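Local structure of glycerol trinitrate reductase (Agrobacterium tumefaciens, 5EPD) at residues 228-233 against 267-272; 249-254 against 301-306. The protein probably acts as an FMN-dependent oxidoreductase of the old yellow enzyme family that reduces glycerol trinitrate, and is seen here in its FMN-free form. All coordinates share one frame; numbering follows the deposited sequence.

Contact 1. Residues 228-233 against 267-272; sequences LMLEVT and YDYIVD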
loop_
_atom_site.group_PDB
_atom_site.type_symbol
_atom_site.label_atom_id
_atom_site.label_comp_id
_atom_site.label_asym_id
_atom_site.label_seq_id
_atom_site.Cartn_x
_atom_site.Cartn_y
_atom_site.Cartn_z
ATOM N N LEU A 228 -16.501 -6.833 -1.802
ATOM C CA LEU A 228 -16.046 -5.492 -2.178
ATOM C C LEU A 228 -14.603 -5.553 -2.669
ATOM O O LEU A 228 -14.302 -5.029 -3.744
ATOM C CB LEU A 228 -16.189 -4.500 -1.034
ATOM C CG LEU A 228 -15.917 -3.035 -1.370
ATOM C CD1 LEU A 228 -16.906 -2.525 -2.410
ATOM C CD2 LEU A 228 -15.959 -2.198 -0.109
ATOM N N MET A 229 -13.725 -6.230 -1.924
ATOM C CA MET A 229 -12.299 -6.314 -2.305
ATOM C C MET A 229 -12.143 -6.828 -3.735
ATOM O O MET A 229 -11.394 -6.257 -4.533
ATOM C CB MET A 229 -11.501 -7.218 -1.328
ATOM C CG MET A 229 -9.978 -7.254 -1.575
ATOM S SD MET A 229 -9.083 -8.312 -0.408
ATOM C CE MET A 229 -9.334 -7.424 1.139
ATOM N N LEU A 230 -12.858 -7.911 -4.041
ATOM C CA LEU A 230 -12.789 -8.546 -5.342
ATOM C C LEU A 230 -13.421 -7.675 -6.430
ATOM O O LEU A 230 -12.879 -7.585 -7.537
ATOM C CB LEU A 230 -13.462 -9.927 -5.286
ATOM C CG LEU A 230 -12.816 -10.977 -4.370
ATOM C CD1 LEU A 230 -13.687 -12.227 -4.375
ATOM C CD2 LEU A 230 -11.387 -11.310 -4.797
ATOM N N GLU A 231 -14.542 -7.031 -6.121
ATOM C CA GLU A 231 -15.163 -6.099 -7.064
ATOM C C GLU A 231 -14.240 -4.957 -7.380
ATOM O O GLU A 231 -14.153 -4.524 -8.532
ATOM C CB GLU A 231 -16.485 -5.550 -6.527
ATOM C CG GLU A 231 -17.632 -6.529 -6.759
ATOM C CD GLU A 231 -18.928 -6.096 -6.118
ATOM O OE1 GLU A 231 -18.946 -5.001 -5.519
ATOM O OE2 GLU A 231 -19.912 -6.863 -6.213
ATOM N N VAL A 232 -13.551 -4.455 -6.354
ATOM C CA VAL A 232 -12.647 -3.317 -6.544
ATOM C C VAL A 232 -11.452 -3.735 -7.432
ATOM O O VAL A 232 -11.160 -3.084 -8.429
ATOM C CB VAL A 232 -12.201 -2.694 -5.192
ATOM C CG1 VAL A 232 -10.985 -1.792 -5.379
ATOM C CG2 VAL A 232 -13.337 -1.898 -4.560
ATOM N N THR A 233 -10.794 -4.834 -7.098
ATOM C CA THR A 233 -9.685 -5.337 -7.911
ATOM C C THR A 233 -10.105 -5.703 -9.362
ATOM O O THR A 233 -9.354 -5.494 -10.315
ATOM C CB THR A 233 -9.024 -6.561 -7.220
ATOM O OG1 THR A 233 -8.815 -6.281 -5.831
ATOM C CG2 THR A 233 -7.690 -6.922 -7.866
ATOM N N TYR A 267 -8.943 -16.166 3.327
ATOM C CA TYR A 267 -7.884 -15.678 2.402
ATOM C C TYR A 267 -7.472 -16.694 1.342
ATOM O O TYR A 267 -6.943 -16.303 0.300
ATOM C CB TYR A 267 -6.684 -15.082 3.164
ATOM C CG TYR A 267 -6.980 -13.669 3.640
ATOM C CD1 TYR A 267 -7.658 -13.451 4.842
ATOM C CD2 TYR A 267 -6.629 -12.560 2.874
ATOM C CE1 TYR A 267 -7.988 -12.171 5.262
ATOM C CE2 TYR A 267 -6.946 -11.268 3.288
ATOM C CZ TYR A 267 -7.630 -11.085 4.483
ATOM O OH TYR A 267 -7.968 -9.833 4.923
ATOM N N ASP A 268 -7.731 -17.984 1.598
ATOM C CA ASP A 268 -7.679 -19.005 0.540
ATOM C C ASP A 268 -8.721 -18.678 -0.533
ATOM O O ASP A 268 -8.429 -18.758 -1.741
ATOM C CB ASP A 268 -7.996 -20.401 1.087
ATOM C CG ASP A 268 -6.882 -20.979 1.908
ATOM O OD1 ASP A 268 -5.746 -20.452 1.877
ATOM O OD2 ASP A 268 -7.148 -21.981 2.591
ATOM N N TYR A 269 -9.934 -18.334 -0.080
ATOM C CA TYR A 269 -11.009 -17.906 -0.986
ATOM C C TYR A 269 -10.623 -16.679 -1.825
ATOM O O TYR A 269 -10.673 -16.711 -3.069
ATOM C CB TYR A 269 -12.306 -17.598 -0.215
ATOM C CG TYR A 269 -13.405 -17.144 -1.160
ATOM C CD1 TYR A 269 -14.090 -18.073 -1.941
ATOM C CD2 TYR A 269 -13.720 -15.783 -1.324
ATOM C CE1 TYR A 269 -15.083 -17.680 -2.834
ATOM C CE2 TYR A 269 -14.715 -15.377 -2.219
ATOM C CZ TYR A 269 -15.400 -16.333 -2.974
ATOM O OH TYR A 269 -16.404 -15.985 -3.874
ATOM N N ILE A 270 -10.247 -15.603 -1.121
ATOM C CA ILE A 270 -9.826 -14.338 -1.750
ATOM C C ILE A 270 -8.689 -14.549 -2.752
ATOM O O ILE A 270 -8.737 -14.011 -3.860
ATOM C CB ILE A 270 -9.442 -13.261 -0.692
ATOM C CG1 ILE A 270 -10.717 -12.648 -0.097
ATOM C CG2 ILE A 270 -8.595 -12.138 -1.309
ATOM C CD1 ILE A 270 -10.558 -12.137 1.321
ATOM N N VAL A 271 -7.670 -15.318 -2.387
ATOM C CA VAL A 271 -6.543 -15.530 -3.336
ATOM C C VAL A 271 -6.951 -16.404 -4.530
ATOM O O VAL A 271 -6.530 -16.125 -5.640
ATOM C CB VAL A 271 -5.244 -16.029 -2.643
ATOM C CG1 VAL A 271 -4.181 -16.464 -3.663
ATOM C CG2 VAL A 271 -4.680 -14.925 -1.747
ATOM N N ASP A 272 -7.789 -17.416 -4.318
ATOM C CA ASP A 272 -8.381 -18.160 -5.449
ATOM C C ASP A 272 -9.042 -17.204 -6.444
ATOM O O ASP A 272 -8.809 -17.255 -7.647
ATOM C CB ASP A 272 -9.461 -19.147 -4.964
ATOM C CG ASP A 272 -8.888 -20.376 -4.284
ATOM O OD1 ASP A 272 -7.730 -20.760 -4.597
ATOM O OD2 ASP A 272 -9.617 -20.955 -3.430
#

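Contact 2. Residues 249-254 against 301-306; sequences ISPVSP and GSLRRR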
loop_
_atom_site.group_PDB
_atom_site.type_symbol
_atom_site.label_atom_id
_atom_site.label_comp_id
_atom_site.label_asym_id
_atom_site.label_seq_id
_atom_site.Cartn_x
_atom_site.Cartn_y
_atom_site.Cartn_z
ATOM N N ILE A 249 -2.486 -7.653 0.841
ATOM C CA ILE A 249 -3.323 -8.208 1.912
ATOM C C ILE A 249 -2.498 -8.563 3.146
ATOM O O ILE A 249 -1.293 -8.786 3.071
ATOM C CB ILE A 249 -4.063 -9.502 1.482
ATOM C CG1 ILE A 249 -3.050 -10.605 1.148
ATOM C CG2 ILE A 249 -4.970 -9.205 0.295
ATOM C CD1 ILE A 249 -3.621 -11.929 0.687
ATOM N N SER A 250 -3.180 -8.654 4.269
ATOM C CA SER A 250 -2.564 -8.954 5.550
ATOM C C SER A 250 -3.495 -9.913 6.312
ATOM O O SER A 250 -4.289 -9.460 7.164
ATOM C CB SER A 250 -2.401 -7.648 6.346
ATOM O OG SER A 250 -3.662 -7.005 6.587
ATOM N N PRO A 251 -3.448 -11.227 5.981
ATOM C CA PRO A 251 -4.363 -12.226 6.556
ATOM C C PRO A 251 -4.458 -12.206 8.083
ATOM O O PRO A 251 -5.566 -12.242 8.634
ATOM C CB PRO A 251 -3.756 -13.555 6.089
ATOM C CG PRO A 251 -3.122 -13.214 4.793
ATOM C CD PRO A 251 -2.537 -11.840 4.992
ATOM N N VAL A 252 -3.306 -12.140 8.748
ATOM C CA VAL A 252 -3.234 -12.154 10.193
ATOM C C VAL A 252 -3.070 -10.736 10.730
ATOM O O VAL A 252 -2.045 -10.108 10.546
ATOM C CB VAL A 252 -2.066 -13.031 10.660
ATOM C CG1 VAL A 252 -2.081 -13.170 12.174
ATOM C CG2 VAL A 252 -2.146 -14.406 10.004
ATOM N N SER A 253 -4.098 -10.221 11.393
ATOM C CA SER A 253 -4.045 -8.865 11.957
ATOM C C SER A 253 -3.043 -8.842 13.115
ATOM O O SER A 253 -2.744 -9.890 13.698
ATOM C CB SER A 253 -5.434 -8.447 12.476
ATOM O OG SER A 253 -6.469 -8.741 11.541
ATOM N N PRO A 254 -2.524 -7.657 13.459
ATOM C CA PRO A 254 -1.802 -7.590 14.719
ATOM C C PRO A 254 -2.802 -7.662 15.877
ATOM O O PRO A 254 -4.018 -7.782 15.640
ATOM C CB PRO A 254 -1.125 -6.216 14.664
ATOM C CG PRO A 254 -2.048 -5.388 13.832
ATOM C CD PRO A 254 -2.652 -6.335 12.820
ATOM N N GLY A 301 1.845 -20.757 2.455
ATOM C CA GLY A 301 2.118 -21.673 1.350
ATOM C C GLY A 301 0.851 -21.984 0.570
ATOM O O GLY A 301 0.903 -22.168 -0.660
ATOM N N SER A 302 -0.286 -22.029 1.284
ATOM C CA SER A 302 -1.592 -22.177 0.659
ATOM C C SER A 302 -1.815 -21.053 -0.336
ATOM O O SER A 302 -2.163 -21.317 -1.484
ATOM C CB SER A 302 -2.713 -22.180 1.719
ATOM O OG SER A 302 -4.021 -22.233 1.131
ATOM N N LEU A 303 -1.611 -19.810 0.112
ATOM C CA LEU A 303 -1.862 -18.618 -0.719
ATOM C C LEU A 303 -0.911 -18.567 -1.900
ATOM O O LEU A 303 -1.313 -18.289 -3.054
ATOM C CB LEU A 303 -1.702 -17.318 0.097
ATOM C CG LEU A 303 -2.544 -17.145 1.372
ATOM C CD1 LEU A 303 -2.395 -15.727 1.880
ATOM C CD2 LEU A 303 -4.005 -17.497 1.133
ATOM N N ARG A 304 0.357 -18.807 -1.579
ATOM C CA ARG A 304 1.411 -19.000 -2.576
ATOM C C ARG A 304 1.052 -20.050 -3.645
ATOM O O ARG A 304 1.253 -19.819 -4.845
ATOM C CB ARG A 304 2.698 -19.402 -1.851
ATOM C CG ARG A 304 3.866 -19.726 -2.748
ATOM C CD ARG A 304 4.062 -18.659 -3.805
ATOM N NE ARG A 304 5.451 -18.554 -4.213
ATOM C CZ ARG A 304 5.864 -17.948 -5.324
ATOM N NH1 ARG A 304 4.986 -17.411 -6.172
ATOM N NH2 ARG A 304 7.174 -17.893 -5.596
ATOM N N ARG A 305 0.530 -21.197 -3.214
ATOM C CA ARG A 305 0.099 -22.227 -4.148
ATOM C C ARG A 305 -1.073 -21.769 -5.026
ATOM O O ARG A 305 -1.086 -21.989 -6.228
ATOM C CB ARG A 305 -0.280 -23.488 -3.379
ATOM C CG ARG A 305 0.884 -24.435 -3.199
ATOM C CD ARG A 305 0.489 -25.680 -2.430
ATOM N NE ARG A 305 1.091 -25.650 -1.101
ATOM C CZ ARG A 305 0.428 -25.529 0.051
ATOM N NH1 ARG A 305 1.116 -25.505 1.194
ATOM N NH2 ARG A 305 -0.904 -25.443 0.084
ATOM N N ARG A 306 -2.052 -21.116 -4.413
ATOM C CA ARG A 306 -3.269 -20.704 -5.104
ATOM C C ARG A 306 -3.033 -19.627 -6.122
ATOM O O ARG A 306 -3.788 -19.513 -7.084
ATOM C CB ARG A 306 -4.291 -20.194 -4.102
ATOM C CG ARG A 306 -4.837 -21.302 -3.251
ATOM C CD ARG A 306 -5.621 -20.770 -2.071
ATOM N NE ARG A 306 -5.817 -21.837 -1.100
ATOM C CZ ARG A 306 -6.687 -22.830 -1.243
ATOM N NH1 ARG A 306 -7.479 -22.889 -2.306
ATOM N NH2 ARG A 306 -6.779 -23.747 -0.304
#

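Contact 1. Residues 228-233 against 267-272
Met229 and Leu230 meet Tyr269 and Ile270 without any hydrogen bond between the segments. Met229 SD lies 4.0 Å from Ile270 CG2; the two side chains cross at about a right angle, and the sulfur meets the short branch of the isoleucine. Leu230 splits its contacts between its two methyls: CD1 comes to 4.0 Å from Tyr269 CE2, approaching the ring at a slant, while CD2 lies 3.9 Å from Ile270 O, a backbone oxygen. The torsions account for the reach of the methionine: with CG anti to the backbone N (chi1 -175°) and the next bond extended, the chain bends only at its last torsion, which turns CE aside and presents SD. On the other helix, Ile270 CD1 sits 4.2 Å above one face of the Tyr267 ring, toward its rim.

The backbones behind these side chains are nearly parallel: the axes of the two helical segments approach to 10.8 Å at 17°, and the closest CA pair is Leu230 and Ile270 at 7.4 Å. Behind Met229, its carbonyl O accepts both Thr233 N and Thr233 OG1, the latter at 2.9 Å, from opposite faces of the carbonyl plane. Further out, Met229 also touches Ile247 of strand 245-249 and Tyr267 touches Ile249, which places the barrel wall beneath both helices. This is the packing of neighbouring outer helices in a TIM barrel. With 207 Å² buried, two apolar side-chain contacts and one methyl against a backbone oxygen, the interface relies on shape and dispersion rather than directional bonds.

Contact 2. Residues 249-254 against 301-306
Next to Leu303, the residue that meets Ile249 and Pro251, Ser302 OG is gripped by two side chains. Arg306 NE donates to Ser302 OG at 2.9 Å with an N-H...O angle of 165°, and the oxygen lies at the edge of the guanidinium, within 8° of its plane; NH2 adds only a weak bond. Asp268 OD1 is the second partner, and Arg306 NH1 pairs with Asp272, so the guanidinium orientation is fixed from two directions.

Across the contact everything converges on one methyl, Leu303 CD1. It lies 3.9 Å from Pro251 CG, the two side chains sliding past each other in opposite directions, and 4.2 Å from Ile249 CD1, which meets it tip to tip. Ile249 holds CG1 between its backbone N and carbonyl carbon (chi1 63°), with CD1 extended beyond it toward the leucine. All three residues are buried, yet the shared surface is just 75 Å².

Ile249 ends the fifth barrel strand, bonded through its backbone to His283 and Val285, and Pro251 lies in the loop that follows; both touch Val284 of strand 281-284. Through Leu303, helix 300-306 packs against the end of strand 245-249 and the loop after it, while Leu303 also touches Asp268 of helix 263-276.

From the N terminus the chain runs through 228-233, 249-254, 267-272 and 301-306, so the two contacts cross, their segments alternating. Contact 1 closes a loop of 33 intervening residues that holds strand 245-249, joining the helices before and after that strand. Contact 2 spans 46 residues, including helix 263-276, strand 281-284 and the unmodelled 287-296, and brings the end of strand 245-249 to helix 300-306. The centres lie 12 Å apart, and segments 267-272 and 301-306 touch directly, with Tyr267 O against Leu303 CD2 and Val271 CG1 against the carbonyl oxygen of Leu303. Together they link three consecutive helices of the TIM barrel to one another and to the end of its fifth strand.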